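Local coordinates for Crov588 (Cafeteriavirus, PDB 6NYR), which is of unknown function but folds as a circular leucine-rich-repeat protein built from FNIP repeats, a form that in relatives commonly serves binding, at residues H365-D370 and H387-C392; D371-I376 and F394-A399; L407-L412 and L429-F434; H414-K419 and C436-E441; F456-N461 and L478-N483. All blocks are in the same frame, centred on the assembly; numbering follows the deposited sequence.

How the interactions relate
Following the chain from the N terminus, interaction 1 pairs strand 365-367 with strand 387-389, closing one coil of the leucine-rich-repeat solenoid. Interaction 2 crosses it, its segments following directly or nearly so on those of interaction 1, and joins the same two coils further from the strands. Interaction 3 opens after both have closed and pairs strands 409-411 and 431-433; interaction 4 crosses it in the same way. Interaction 5 comes last, in series with all the others, joining the two coils that follow. None nests inside another. Strand 409-411 bonds to strand 387-389, N395 OD1 reaches N417 and Q418, and N439 OD1 reaches N461, so the contacts run on from coil to coil.

Interaction 1 of 5, residues H365-D370 and H387-C392; sequences HLTFGD and HLSFGC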
# COMPACT_ATOMS: atom_id res chain seq x y z
N HIS A 365 8.35 1.97 22.05
CA HIS A 365 7.12 2.20 21.31
C HIS A 365 5.95 1.67 22.12
O HIS A 365 5.89 0.48 22.43
CB HIS A 365 7.17 1.51 19.94
CG HIS A 365 8.17 2.12 19.00
ND1 HIS A 365 9.53 1.93 19.12
CD2 HIS A 365 8.00 2.93 17.92
CE1 HIS A 365 10.16 2.58 18.17
NE2 HIS A 365 9.26 3.20 17.43
N LEU A 366 5.02 2.57 22.46
CA LEU A 366 3.84 2.23 23.25
C LEU A 366 2.61 2.74 22.52
O LEU A 366 2.45 3.95 22.35
CB LEU A 366 3.92 2.84 24.65
CG LEU A 366 2.71 2.63 25.55
CD1 LEU A 366 2.45 1.14 25.76
CD2 LEU A 366 2.89 3.34 26.88
N THR A 367 1.74 1.82 22.10
CA THR A 367 0.52 2.15 21.39
C THR A 367 -0.67 1.64 22.20
O THR A 367 -0.77 0.44 22.46
CB THR A 367 0.52 1.55 19.98
OG1 THR A 367 1.62 2.12 19.24
CG2 THR A 367 -0.78 1.83 19.27
N PHE A 368 -1.56 2.55 22.58
CA PHE A 368 -2.78 2.20 23.28
C PHE A 368 -3.90 1.96 22.27
O PHE A 368 -3.84 2.40 21.12
CB PHE A 368 -3.20 3.28 24.27
CG PHE A 368 -2.35 3.34 25.51
CD1 PHE A 368 -2.49 2.37 26.50
CD2 PHE A 368 -1.44 4.36 25.70
CE1 PHE A 368 -1.71 2.42 27.64
CE2 PHE A 368 -0.66 4.41 26.85
CZ PHE A 368 -0.81 3.44 27.82
N GLY A 369 -4.95 1.29 22.73
CA GLY A 369 -6.12 1.02 21.93
C GLY A 369 -7.26 1.99 22.19
O GLY A 369 -7.11 3.03 22.84
N ASP A 370 -8.43 1.63 21.67
CA ASP A 370 -9.59 2.51 21.73
C ASP A 370 -9.87 3.00 23.15
O ASP A 370 -10.01 4.20 23.39
CB ASP A 370 -10.83 1.78 21.19
CG ASP A 370 -10.82 1.63 19.69
OD1 ASP A 370 -9.91 2.18 19.03
OD2 ASP A 370 -11.75 0.99 19.16
N HIS A 387 8.12 6.87 21.23
CA HIS A 387 6.93 6.88 20.39
C HIS A 387 5.74 6.50 21.26
O HIS A 387 5.69 5.38 21.79
CB HIS A 387 7.09 5.91 19.22
CG HIS A 387 6.00 6.01 18.20
ND1 HIS A 387 4.72 5.55 18.44
CD2 HIS A 387 6.00 6.48 16.94
CE1 HIS A 387 3.97 5.75 17.36
NE2 HIS A 387 4.73 6.32 16.44
N LEU A 388 4.79 7.41 21.40
CA LEU A 388 3.62 7.21 22.25
C LEU A 388 2.37 7.59 21.48
O LEU A 388 2.24 8.74 21.03
CB LEU A 388 3.73 8.02 23.55
CG LEU A 388 2.50 7.96 24.46
CD1 LEU A 388 2.23 6.54 24.90
CD2 LEU A 388 2.72 8.86 25.67
N SER A 389 1.46 6.63 21.31
CA SER A 389 0.21 6.83 20.59
C SER A 389 -0.96 6.47 21.50
O SER A 389 -1.02 5.35 22.02
CB SER A 389 0.20 5.97 19.32
OG SER A 389 -0.98 6.19 18.56
N PHE A 390 -1.87 7.41 21.67
CA PHE A 390 -3.10 7.18 22.42
C PHE A 390 -4.26 6.88 21.48
O PHE A 390 -4.28 7.31 20.32
CB PHE A 390 -3.46 8.40 23.29
CG PHE A 390 -2.55 8.60 24.47
CD1 PHE A 390 -2.71 7.86 25.62
CD2 PHE A 390 -1.54 9.55 24.43
CE1 PHE A 390 -1.88 8.04 26.71
CE2 PHE A 390 -0.70 9.74 25.51
CZ PHE A 390 -0.87 8.98 26.66
N GLY A 391 -5.24 6.12 21.99
CA GLY A 391 -6.43 5.76 21.25
C GLY A 391 -7.54 6.79 21.38
O GLY A 391 -7.36 7.91 21.85
N CYS A 392 -8.75 6.37 20.95
CA CYS A 392 -9.83 7.32 20.78
C CYS A 392 -10.28 7.92 22.11
O CYS A 392 -10.63 9.10 22.18
CB CYS A 392 -11.05 6.67 20.13
SG CYS A 392 -10.72 5.54 18.79
O HOH W 1 -3.42 4.42 18.78
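Two neighbouring coils of the leucine-rich-repeat solenoid meet here through the parallel strands 365-367 and 387-389, whose directions differ by 1°. Equivalent residues sit opposite each other, so H365 faces H387, L366 faces L388 and T367 faces S389. The two histidines lie on one side of the strands but take different rotamers: CG of H365 stands beside its backbone N (chi1 -68°), while CG of H387 is anti to it (chi1 -171°). Their rings are therefore slid apart and barely overlap, and CD2 of H365 instead rests 3.4 Å from CB of H387. On the buried side the two leucines share one rotamer and run side by side, CD2 of L366 touching CD1 of L388 at 3.8 Å. Just past the strands, F368 and F390 also copy each other, giving near-parallel rings that are displaced and meet along CD2 of F368 and CD1 of F390, 3.7 Å apart. The same L388 CD1 lies above one face of the F390 ring and touches F368 CE2, so one methyl meets L366 and both phenylalanines. Three almost straight backbone bonds hold the strands in register, ending with F368 N to S389 O at 2.9 Å. Beyond them a water donates to F368 O and, weakly, to F390 O, and it also hydrogen-bonds S389 OG at 3.0 Å.

Interaction 2 of 5, residues D371-I376 and F394-A399; sequences DFNQII and FNQEIA
With CG anti to the backbone N (chi1 -169°) and the amide turned only slightly (chi2 23°), N373 reaches across to the next coil, while Q396 bends back at chi2 (-58°) to bring its own amide up to it. The two side chains cross at about a right angle. N373 OD1 is gripped twice: by the backbone N of N395 at 2.8 Å and by NE2 of Q396 at 2.9 Å. Both donors come from above the carbonyl plane, yet OD1 lies in the amide plane of Q396. Further in, F372 and F394 share the anti rotamer and lie side by side, CD2 of F372 meeting CD1 of F394 at 3.9 Å. Backbone N of Q396 sits over the centre of the F394 ring, and Q374 O approaches that ring's edge, 3.3 Å from CE1. N395 OD1 in turn accepts from N417 and Q418, so the link repeats: an asparagine ladder, characteristic of leucine-rich-repeat solenoids and here carried by the FNQ sequence of FNIP repeats.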
# COMPACT_ATOMS: atom_id res chain seq x y z
N ASP A 371 -9.95 2.08 24.11
CA ASP A 371 -10.63 2.37 25.36
C ASP A 371 -9.73 2.90 26.47
O ASP A 371 -10.25 3.43 27.46
CB ASP A 371 -11.34 1.11 25.88
CG ASP A 371 -12.62 0.82 25.14
OD1 ASP A 371 -12.99 1.62 24.25
OD2 ASP A 371 -13.25 -0.22 25.45
N PHE A 372 -8.41 2.76 26.35
CA PHE A 372 -7.55 3.17 27.45
C PHE A 372 -7.82 4.62 27.84
O PHE A 372 -7.75 5.53 27.00
CB PHE A 372 -6.07 3.02 27.12
CG PHE A 372 -5.18 3.39 28.26
CD1 PHE A 372 -5.01 2.53 29.33
CD2 PHE A 372 -4.53 4.62 28.28
CE1 PHE A 372 -4.20 2.87 30.39
CE2 PHE A 372 -3.72 4.96 29.35
CZ PHE A 372 -3.55 4.08 30.40
N ASN A 373 -8.07 4.85 29.13
CA ASN A 373 -8.46 6.16 29.62
C ASN A 373 -8.22 6.24 31.12
O ASN A 373 -9.15 6.52 31.88
CB ASN A 373 -9.92 6.42 29.27
CG ASN A 373 -10.33 7.86 29.49
OD1 ASN A 373 -9.50 8.76 29.49
ND2 ASN A 373 -11.62 8.07 29.69
N GLN A 374 -6.99 5.98 31.54
CA GLN A 374 -6.60 6.07 32.94
C GLN A 374 -5.57 7.18 33.10
O GLN A 374 -4.85 7.52 32.15
CB GLN A 374 -6.02 4.76 33.46
CG GLN A 374 -6.93 3.57 33.27
CD GLN A 374 -8.21 3.68 34.08
OE1 GLN A 374 -8.21 4.21 35.19
NE2 GLN A 374 -9.30 3.19 33.52
N ILE A 375 -5.50 7.76 34.30
CA ILE A 375 -4.48 8.76 34.56
C ILE A 375 -3.11 8.09 34.48
O ILE A 375 -2.95 6.93 34.89
CB ILE A 375 -4.68 9.44 35.92
CG1 ILE A 375 -4.36 8.49 37.07
CG2 ILE A 375 -6.10 9.96 36.06
CD1 ILE A 375 -4.61 9.09 38.46
N ILE A 376 -2.13 8.81 33.96
CA ILE A 376 -0.74 8.36 33.94
C ILE A 376 0.05 9.35 34.78
O ILE A 376 0.09 10.55 34.47
CB ILE A 376 -0.16 8.27 32.52
CG1 ILE A 376 -0.92 7.23 31.70
CG2 ILE A 376 1.32 7.91 32.58
CD1 ILE A 376 -0.43 7.10 30.27
N PHE A 394 -8.82 8.03 25.30
CA PHE A 394 -7.96 8.65 26.30
C PHE A 394 -8.26 10.15 26.37
O PHE A 394 -8.22 10.85 25.36
CB PHE A 394 -6.49 8.44 25.98
CG PHE A 394 -5.58 9.03 27.02
CD1 PHE A 394 -5.36 8.38 28.22
CD2 PHE A 394 -4.96 10.25 26.80
CE1 PHE A 394 -4.53 8.92 29.18
CE2 PHE A 394 -4.13 10.80 27.76
CZ PHE A 394 -3.91 10.14 28.95
N ASN A 395 -8.56 10.63 27.57
CA ASN A 395 -8.91 12.03 27.78
C ASN A 395 -8.63 12.40 29.23
O ASN A 395 -9.50 12.97 29.91
CB ASN A 395 -10.38 12.26 27.41
CG ASN A 395 -10.74 13.72 27.35
OD1 ASN A 395 -9.87 14.59 27.24
ND2 ASN A 395 -12.03 14.01 27.42
N GLN A 396 -7.43 12.10 29.70
CA GLN A 396 -7.01 12.40 31.06
C GLN A 396 -5.94 13.49 31.04
O GLN A 396 -5.25 13.70 30.05
CB GLN A 396 -6.45 11.15 31.75
CG GLN A 396 -7.42 10.00 31.85
CD GLN A 396 -8.69 10.36 32.60
OE1 GLN A 396 -8.65 11.06 33.61
NE2 GLN A 396 -9.82 9.90 32.09
N GLU A 397 -5.84 14.20 32.16
CA GLU A 397 -4.84 15.25 32.28
C GLU A 397 -3.44 14.66 32.26
O GLU A 397 -3.18 13.59 32.80
CB GLU A 397 -5.05 16.04 33.57
CG GLU A 397 -6.30 16.90 33.58
CD GLU A 397 -6.41 17.75 34.83
OE1 GLU A 397 -5.97 17.28 35.90
OE2 GLU A 397 -6.92 18.89 34.74
N ILE A 398 -2.52 15.39 31.62
CA ILE A 398 -1.11 15.00 31.54
C ILE A 398 -0.33 16.07 32.28
O ILE A 398 -0.18 17.20 31.79
CB ILE A 398 -0.64 14.87 30.08
CG1 ILE A 398 -1.59 13.95 29.31
CG2 ILE A 398 0.78 14.32 30.03
CD1 ILE A 398 -1.19 13.72 27.87
N ALA A 399 0.18 15.72 33.46
CA ALA A 399 0.84 16.67 34.34
C ALA A 399 2.32 16.78 33.96
O ALA A 399 2.78 16.20 32.98
CB ALA A 399 0.63 16.27 35.80

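Interaction 3 of 5, residues L407-L412 and L429-F434; sequences LTYLEL and LVHLSF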
# COMPACT_ATOMS: atom_id res chain seq x y z
N LEU A 407 10.97 11.27 24.67
CA LEU A 407 9.88 11.20 23.70
C LEU A 407 10.14 12.11 22.51
O LEU A 407 10.41 13.30 22.68
CB LEU A 407 8.56 11.58 24.35
CG LEU A 407 7.29 11.09 23.64
CD1 LEU A 407 7.15 9.58 23.77
CD2 LEU A 407 6.06 11.82 24.18
N THR A 408 10.05 11.55 21.30
CA THR A 408 10.13 12.34 20.08
C THR A 408 8.81 12.40 19.32
O THR A 408 8.62 13.33 18.53
CB THR A 408 11.20 11.77 19.14
OG1 THR A 408 10.86 10.42 18.78
CG2 THR A 408 12.57 11.79 19.80
N TYR A 409 7.90 11.45 19.55
CA TYR A 409 6.66 11.35 18.79
C TYR A 409 5.50 11.16 19.74
O TYR A 409 5.42 10.14 20.44
CB TYR A 409 6.73 10.18 17.80
CG TYR A 409 5.49 9.98 16.96
CD1 TYR A 409 4.37 9.35 17.49
CD2 TYR A 409 5.44 10.41 15.64
CE1 TYR A 409 3.23 9.18 16.73
CE2 TYR A 409 4.31 10.22 14.87
CZ TYR A 409 3.20 9.61 15.42
OH TYR A 409 2.06 9.42 14.67
N LEU A 410 4.58 12.12 19.77
CA LEU A 410 3.38 12.03 20.58
C LEU A 410 2.16 12.21 19.68
O LEU A 410 2.04 13.23 18.99
CB LEU A 410 3.38 13.07 21.70
CG LEU A 410 2.11 13.04 22.56
CD1 LEU A 410 1.91 11.64 23.13
CD2 LEU A 410 2.19 14.06 23.67
N GLU A 411 1.27 11.22 19.68
CA GLU A 411 0.01 11.28 18.97
C GLU A 411 -1.12 11.16 19.98
O GLU A 411 -1.24 10.15 20.68
CB GLU A 411 -0.07 10.16 17.93
CG GLU A 411 -1.43 9.98 17.27
CD GLU A 411 -1.42 8.89 16.22
OE1 GLU A 411 -0.40 8.17 16.11
OE2 GLU A 411 -2.43 8.76 15.49
N LEU A 412 -1.95 12.20 20.07
CA LEU A 412 -3.13 12.19 20.92
C LEU A 412 -4.35 11.82 20.08
O LEU A 412 -4.45 12.15 18.90
CB LEU A 412 -3.37 13.54 21.59
CG LEU A 412 -2.54 14.06 22.75
CD1 LEU A 412 -2.29 12.94 23.77
CD2 LEU A 412 -1.23 14.69 22.31
N LEU A 429 10.77 16.66 21.84
CA LEU A 429 9.66 16.22 21.02
C LEU A 429 9.80 16.78 19.61
O LEU A 429 10.02 17.98 19.42
CB LEU A 429 8.34 16.66 21.64
CG LEU A 429 7.10 15.95 21.08
CD1 LEU A 429 7.07 14.52 21.60
CD2 LEU A 429 5.82 16.68 21.43
N VAL A 430 9.67 15.91 18.62
CA VAL A 430 9.81 16.27 17.22
C VAL A 430 8.46 16.29 16.51
O VAL A 430 8.19 17.19 15.71
CB VAL A 430 10.79 15.31 16.51
CG1 VAL A 430 10.90 15.65 15.03
CG2 VAL A 430 12.15 15.36 17.18
N HIS A 431 7.60 15.31 16.79
CA HIS A 431 6.30 15.19 16.13
C HIS A 431 5.20 15.25 17.17
O HIS A 431 5.19 14.47 18.13
CB HIS A 431 6.20 13.88 15.34
CG HIS A 431 6.92 13.90 14.04
ND1 HIS A 431 8.28 13.68 13.94
CD2 HIS A 431 6.48 14.11 12.77
CE1 HIS A 431 8.64 13.75 12.67
NE2 HIS A 431 7.57 14.01 11.94
N LEU A 432 4.26 16.18 16.98
CA LEU A 432 3.11 16.32 17.86
C LEU A 432 1.85 16.37 17.01
O LEU A 432 1.75 17.18 16.09
CB LEU A 432 3.22 17.58 18.73
CG LEU A 432 2.02 17.83 19.64
CD1 LEU A 432 1.73 16.59 20.48
CD2 LEU A 432 2.26 19.04 20.53
N SER A 433 0.89 15.51 17.33
CA SER A 433 -0.32 15.36 16.54
C SER A 433 -1.52 15.35 17.47
O SER A 433 -1.60 14.50 18.37
CB SER A 433 -0.26 14.08 15.70
OG SER A 433 -1.36 14.00 14.82
N PHE A 434 -2.44 16.28 17.26
CA PHE A 434 -3.67 16.36 18.03
C PHE A 434 -4.83 15.74 17.25
O PHE A 434 -4.92 15.88 16.03
CB PHE A 434 -4.03 17.81 18.38
CG PHE A 434 -3.14 18.42 19.42
CD1 PHE A 434 -3.28 18.08 20.75
CD2 PHE A 434 -2.17 19.34 19.06
CE1 PHE A 434 -2.47 18.64 21.71
CE2 PHE A 434 -1.35 19.90 20.02
CZ PHE A 434 -1.50 19.55 21.34
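The leucine side of these two parallel strands, 409-411 and 431-433, is buried and densely packed. L410 and L432 take the same rotamer, CG anti to the backbone N, and lie side by side; CD1 of L432 fits between the L410 side chain and CD2 of L412, 4.0 Å from the latter. L429 lays CD1 against the T408 carbonyl (3.6 Å from T408 C), 3.9 Å from CD2 of L407, where it also meets CB of L410. F434 closes the row against L412. The other side is looser and partly exposed. There Y409 (CG anti to the backbone N) and H431 (chi1 -77°, CG beside it) cross obliquely, and the ring of the tyrosine touches chiefly CB of the histidine, CD2 to CB 3.6 Å. The Y409 hydroxyl turns along its own strand and donates to E411 OE1 at 3.1 Å, arriving from above the carboxylate plane. Between the two sides runs the backbone ladder. It begins at T408 O, which accepts two bonds: H431 N, nearly along the C=O axis, and V430 N on an in-plane lone pair, each 2.8 Å away. It ends with L412 N to S433 O at 2.9 Å. Leucines in the coil's core and polar and aromatic residues on the ring's concave inner wall, on parallel strands one coil apart, are the hallmark of the leucine-rich-repeat solenoid.

Interaction 4 of 5, residues H414-K419 and C436-E441; sequences HNFNQK and CKFNQE
Both segments are irregular loops that begin with a turn, run nearly the same way (5° apart) and are joined early by K437 N donating to H414 O at 2.9 Å. At this end the H414 ring, set anti to its backbone N (chi1 -168°), takes CB of C436 over one face, 3.6 Å from the ring centroid; SG stands oblique to it. The rotation of the imidazole is fixed by its own neighbour, since ND1 donates in the ring plane to N415 OD1 at 2.9 Å. At the other end N417, also anti (chi1 -172°), projects its amide across the gap. Its OD1 accepts from the backbone N of N439 at 2.9 Å and from NE2 of Q440 at 3.0 Å, each donor lying above the carbonyl plane. NE2 makes a further, weak bond to N417 O, so the bent glutamine clasps both oxygens. Inside, CD1 of F438 comes in at the edge of the F416 ring, 3.9 Å from CD2, and Q440 N lies over the centre of the F438 ring. N439 OD1 accepts from N461 and Q462 in the following coil. Such rung-by-rung bonding beside adjoining phenylalanines is the asparagine ladder of a leucine-rich-repeat solenoid.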
# COMPACT_ATOMS: atom_id res chain seq x y z
N HIS A 414 -8.70 10.70 19.39
CA HIS A 414 -9.93 11.40 19.04
C HIS A 414 -10.44 12.31 20.15
O HIS A 414 -10.76 13.48 19.92
CB HIS A 414 -11.01 10.38 18.65
CG HIS A 414 -12.22 10.98 18.00
ND1 HIS A 414 -13.26 11.53 18.72
CD2 HIS A 414 -12.55 11.12 16.70
CE1 HIS A 414 -14.18 11.97 17.89
NE2 HIS A 414 -13.77 11.74 16.65
N ASN A 415 -10.55 11.78 21.37
CA ASN A 415 -11.27 12.49 22.41
C ASN A 415 -10.40 13.39 23.28
O ASN A 415 -10.95 14.12 24.11
CB ASN A 415 -12.00 11.50 23.34
CG ASN A 415 -13.14 10.77 22.67
OD1 ASN A 415 -13.51 11.09 21.53
ND2 ASN A 415 -13.71 9.80 23.36
N PHE A 416 -9.08 13.36 23.12
CA PHE A 416 -8.25 14.14 24.03
C PHE A 416 -8.56 15.62 23.87
O PHE A 416 -8.45 16.18 22.78
CB PHE A 416 -6.77 13.89 23.78
CG PHE A 416 -5.88 14.62 24.74
CD1 PHE A 416 -5.51 14.04 25.94
CD2 PHE A 416 -5.44 15.90 24.46
CE1 PHE A 416 -4.71 14.71 26.83
CE2 PHE A 416 -4.63 16.58 25.35
CZ PHE A 416 -4.27 15.99 26.54
N ASN A 417 -8.92 16.27 24.98
CA ASN A 417 -9.21 17.69 24.98
C ASN A 417 -8.97 18.27 26.37
O ASN A 417 -9.82 18.95 26.94
CB ASN A 417 -10.65 17.95 24.52
CG ASN A 417 -10.94 19.43 24.32
OD1 ASN A 417 -10.03 20.23 24.07
ND2 ASN A 417 -12.21 19.80 24.44
N GLN A 418 -7.80 17.99 26.93
CA GLN A 418 -7.39 18.56 28.21
C GLN A 418 -6.40 19.69 27.96
O GLN A 418 -5.76 19.76 26.90
CB GLN A 418 -6.76 17.50 29.12
CG GLN A 418 -7.66 16.32 29.42
CD GLN A 418 -8.96 16.71 30.09
OE1 GLN A 418 -9.00 17.66 30.88
NE2 GLN A 418 -10.03 16.01 29.76
N LYS A 419 -6.26 20.57 28.95
CA LYS A 419 -5.33 21.67 28.81
C LYS A 419 -3.91 21.13 28.82
O LYS A 419 -3.61 20.12 29.47
CB LYS A 419 -5.49 22.67 29.95
CG LYS A 419 -6.88 23.26 30.18
CD LYS A 419 -6.76 24.39 31.20
CE LYS A 419 -8.04 24.67 31.99
NZ LYS A 419 -9.16 25.24 31.19
N CYS A 436 -9.18 14.66 16.88
CA CYS A 436 -10.38 15.39 16.48
C CYS A 436 -10.72 16.50 17.47
O CYS A 436 -10.86 17.66 17.08
CB CYS A 436 -11.54 14.40 16.34
SG CYS A 436 -13.14 15.12 15.89
N LYS A 437 -10.86 16.15 18.75
CA LYS A 437 -11.54 17.01 19.70
C LYS A 437 -10.66 18.06 20.37
O LYS A 437 -11.21 18.95 21.04
CB LYS A 437 -12.19 16.17 20.80
CG LYS A 437 -13.40 15.33 20.41
CD LYS A 437 -14.56 16.25 20.08
CE LYS A 437 -15.88 15.51 20.11
NZ LYS A 437 -16.28 15.36 21.56
N PHE A 438 -9.34 18.00 20.24
CA PHE A 438 -8.51 18.94 20.98
C PHE A 438 -8.82 20.38 20.56
O PHE A 438 -8.80 20.71 19.37
CB PHE A 438 -7.03 18.66 20.76
CG PHE A 438 -6.13 19.63 21.48
CD1 PHE A 438 -5.83 19.44 22.82
CD2 PHE A 438 -5.60 20.73 20.83
CE1 PHE A 438 -5.01 20.33 23.49
CE2 PHE A 438 -4.78 21.62 21.50
CZ PHE A 438 -4.49 21.42 22.83
N ASN A 439 -9.08 21.23 21.55
CA ASN A 439 -9.45 22.62 21.30
C ASN A 439 -9.24 23.45 22.56
O ASN A 439 -10.16 24.12 23.03
CB ASN A 439 -10.91 22.70 20.84
CG ASN A 439 -11.28 24.07 20.34
OD1 ASN A 439 -10.42 24.88 20.01
ND2 ASN A 439 -12.58 24.35 20.28
N GLN A 440 -8.03 23.40 23.11
CA GLN A 440 -7.64 24.21 24.26
C GLN A 440 -6.58 25.22 23.83
O GLN A 440 -5.86 25.03 22.85
CB GLN A 440 -7.10 23.33 25.39
CG GLN A 440 -8.03 22.23 25.85
CD GLN A 440 -9.29 22.76 26.50
OE1 GLN A 440 -9.31 23.86 27.04
NE2 GLN A 440 -10.35 21.96 26.46
N GLU A 441 -6.50 26.31 24.59
CA GLU A 441 -5.53 27.36 24.27
C GLU A 441 -4.11 26.81 24.38
O GLU A 441 -3.80 25.99 25.24
CB GLU A 441 -5.70 28.54 25.22
CG GLU A 441 -6.91 29.41 24.96
CD GLU A 441 -7.04 30.55 25.95
OE1 GLU A 441 -5.99 31.07 26.40
OE2 GLU A 441 -8.18 30.92 26.30

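Interaction 5 of 5, residues F456-N461 and L478-N483; sequences FGHCFN and LGHNFN
In this stretch of the leucine-rich-repeat solenoid, two successive loops leave their strands and lie one over the other. H458 O accepts N481 N at 2.9 Å, with the donor in the carbonyl plane. N461 OD1 takes the backbone N of N483, also at 2.9 Å but from above its carbonyl plane, and accepts NE2 of Q484 as well; this is another rung of the asparagine ladder. N483 OD1 passes the pattern on to N505 and Q506. The amide of N481 is used at both ends: OD1 accepts from H480 ND1 nearly along its C=O axis, and ND2 donates to a water that itself donates to C459 O. That bond from ND1 holds the H480 ring in place for an offset stack on H458, both rings anti to their backbone N, with planes 9° apart and centroids 4.2 Å apart. CB of H480 also lies over the H458 ring. Deeper in, F460 and F482 run side by side, and CE2 of F456 sits over the centre of the F460 ring. CD2 of L478 fills the place over the F482 ring and reaches CD1 of F456 at 4.0 Å. At the glycines the backbones come close, with CA of G479 making a nearly straight C-H...O contact of 3.4 Å to G457 O.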
# COMPACT_ATOMS: atom_id res chain seq x y z
N PHE A 456 -3.06 19.71 13.77
CA PHE A 456 -4.26 19.79 14.60
C PHE A 456 -5.41 19.07 13.92
O PHE A 456 -5.45 18.91 12.70
CB PHE A 456 -4.65 21.25 14.86
CG PHE A 456 -3.68 21.99 15.74
CD1 PHE A 456 -2.59 22.64 15.20
CD2 PHE A 456 -3.88 22.05 17.11
CE1 PHE A 456 -1.70 23.33 16.02
CE2 PHE A 456 -3.00 22.73 17.93
CZ PHE A 456 -1.91 23.37 17.38
N GLY A 457 -6.37 18.64 14.74
CA GLY A 457 -7.53 17.91 14.27
C GLY A 457 -8.71 18.81 13.95
O GLY A 457 -8.59 20.03 13.82
N HIS A 458 -9.89 18.18 13.86
CA HIS A 458 -11.07 18.86 13.35
C HIS A 458 -11.41 20.10 14.17
O HIS A 458 -11.75 21.15 13.60
CB HIS A 458 -12.26 17.90 13.33
CG HIS A 458 -13.48 18.43 12.66
ND1 HIS A 458 -13.85 18.05 11.39
CD2 HIS A 458 -14.42 19.31 13.08
CE1 HIS A 458 -14.97 18.67 11.05
NE2 HIS A 458 -15.33 19.45 12.06
N CYS A 459 -11.31 20.01 15.50
CA CYS A 459 -11.96 20.99 16.35
C CYS A 459 -11.09 22.19 16.71
O CYS A 459 -11.63 23.24 17.07
CB CYS A 459 -12.43 20.34 17.66
SG CYS A 459 -13.77 19.14 17.51
N PHE A 460 -9.77 22.06 16.65
CA PHE A 460 -8.92 23.14 17.13
C PHE A 460 -9.26 24.45 16.43
O PHE A 460 -9.22 24.54 15.20
CB PHE A 460 -7.44 22.81 16.91
CG PHE A 460 -6.52 23.89 17.41
CD1 PHE A 460 -6.31 24.05 18.77
CD2 PHE A 460 -5.89 24.74 16.53
CE1 PHE A 460 -5.48 25.04 19.24
CE2 PHE A 460 -5.05 25.74 17.00
CZ PHE A 460 -4.85 25.88 18.35
N ASN A 461 -9.57 25.47 17.23
CA ASN A 461 -9.94 26.78 16.69
C ASN A 461 -9.62 27.86 17.71
O ASN A 461 -10.44 28.73 18.01
CB ASN A 461 -11.42 26.79 16.30
CG ASN A 461 -11.82 28.05 15.56
OD1 ASN A 461 -10.99 28.72 14.96
ND2 ASN A 461 -13.11 28.38 15.61
N LEU A 478 -3.24 22.80 9.97
CA LEU A 478 -4.41 23.21 10.74
C LEU A 478 -5.63 22.48 10.21
O LEU A 478 -5.70 22.09 9.04
CB LEU A 478 -4.60 24.72 10.67
CG LEU A 478 -3.45 25.48 11.33
CD1 LEU A 478 -3.23 26.84 10.69
CD2 LEU A 478 -3.69 25.63 12.83
N GLY A 479 -6.61 22.29 11.10
CA GLY A 479 -7.70 21.37 10.86
C GLY A 479 -8.96 22.04 10.34
O GLY A 479 -8.99 23.23 10.02
N HIS A 480 -10.02 21.24 10.29
CA HIS A 480 -11.27 21.65 9.65
C HIS A 480 -11.76 22.99 10.19
O HIS A 480 -12.12 23.89 9.42
CB HIS A 480 -12.34 20.57 9.87
CG HIS A 480 -13.56 20.75 9.02
ND1 HIS A 480 -14.58 21.63 9.35
CD2 HIS A 480 -13.93 20.17 7.86
CE1 HIS A 480 -15.51 21.58 8.42
NE2 HIS A 480 -15.15 20.69 7.51
N ASN A 481 -11.79 23.14 11.51
CA ASN A 481 -12.49 24.26 12.12
C ASN A 481 -11.62 25.47 12.39
O ASN A 481 -12.15 26.51 12.80
CB ASN A 481 -13.14 23.82 13.44
CG ASN A 481 -14.33 22.91 13.23
OD1 ASN A 481 -14.68 22.58 12.09
ND2 ASN A 481 -14.97 22.50 14.32
N PHE A 482 -10.32 25.39 12.16
CA PHE A 482 -9.47 26.53 12.47
C PHE A 482 -9.84 27.72 11.59
O PHE A 482 -9.83 27.62 10.36
CB PHE A 482 -8.00 26.21 12.28
CG PHE A 482 -7.10 27.37 12.61
CD1 PHE A 482 -6.79 27.66 13.93
CD2 PHE A 482 -6.60 28.18 11.61
CE1 PHE A 482 -5.98 28.73 14.24
CE2 PHE A 482 -5.79 29.25 11.92
CZ PHE A 482 -5.48 29.53 13.23
N ASN A 483 -10.16 28.84 12.22
CA ASN A 483 -10.54 30.05 11.50
C ASN A 483 -10.23 31.28 12.36
O ASN A 483 -11.09 32.11 12.67
CB ASN A 483 -12.02 29.99 11.12
CG ASN A 483 -12.41 31.05 10.11
OD1 ASN A 483 -11.55 31.62 9.44
ND2 ASN A 483 -13.70 31.32 10.00
O HOH W 2 -14.42 23.79 16.99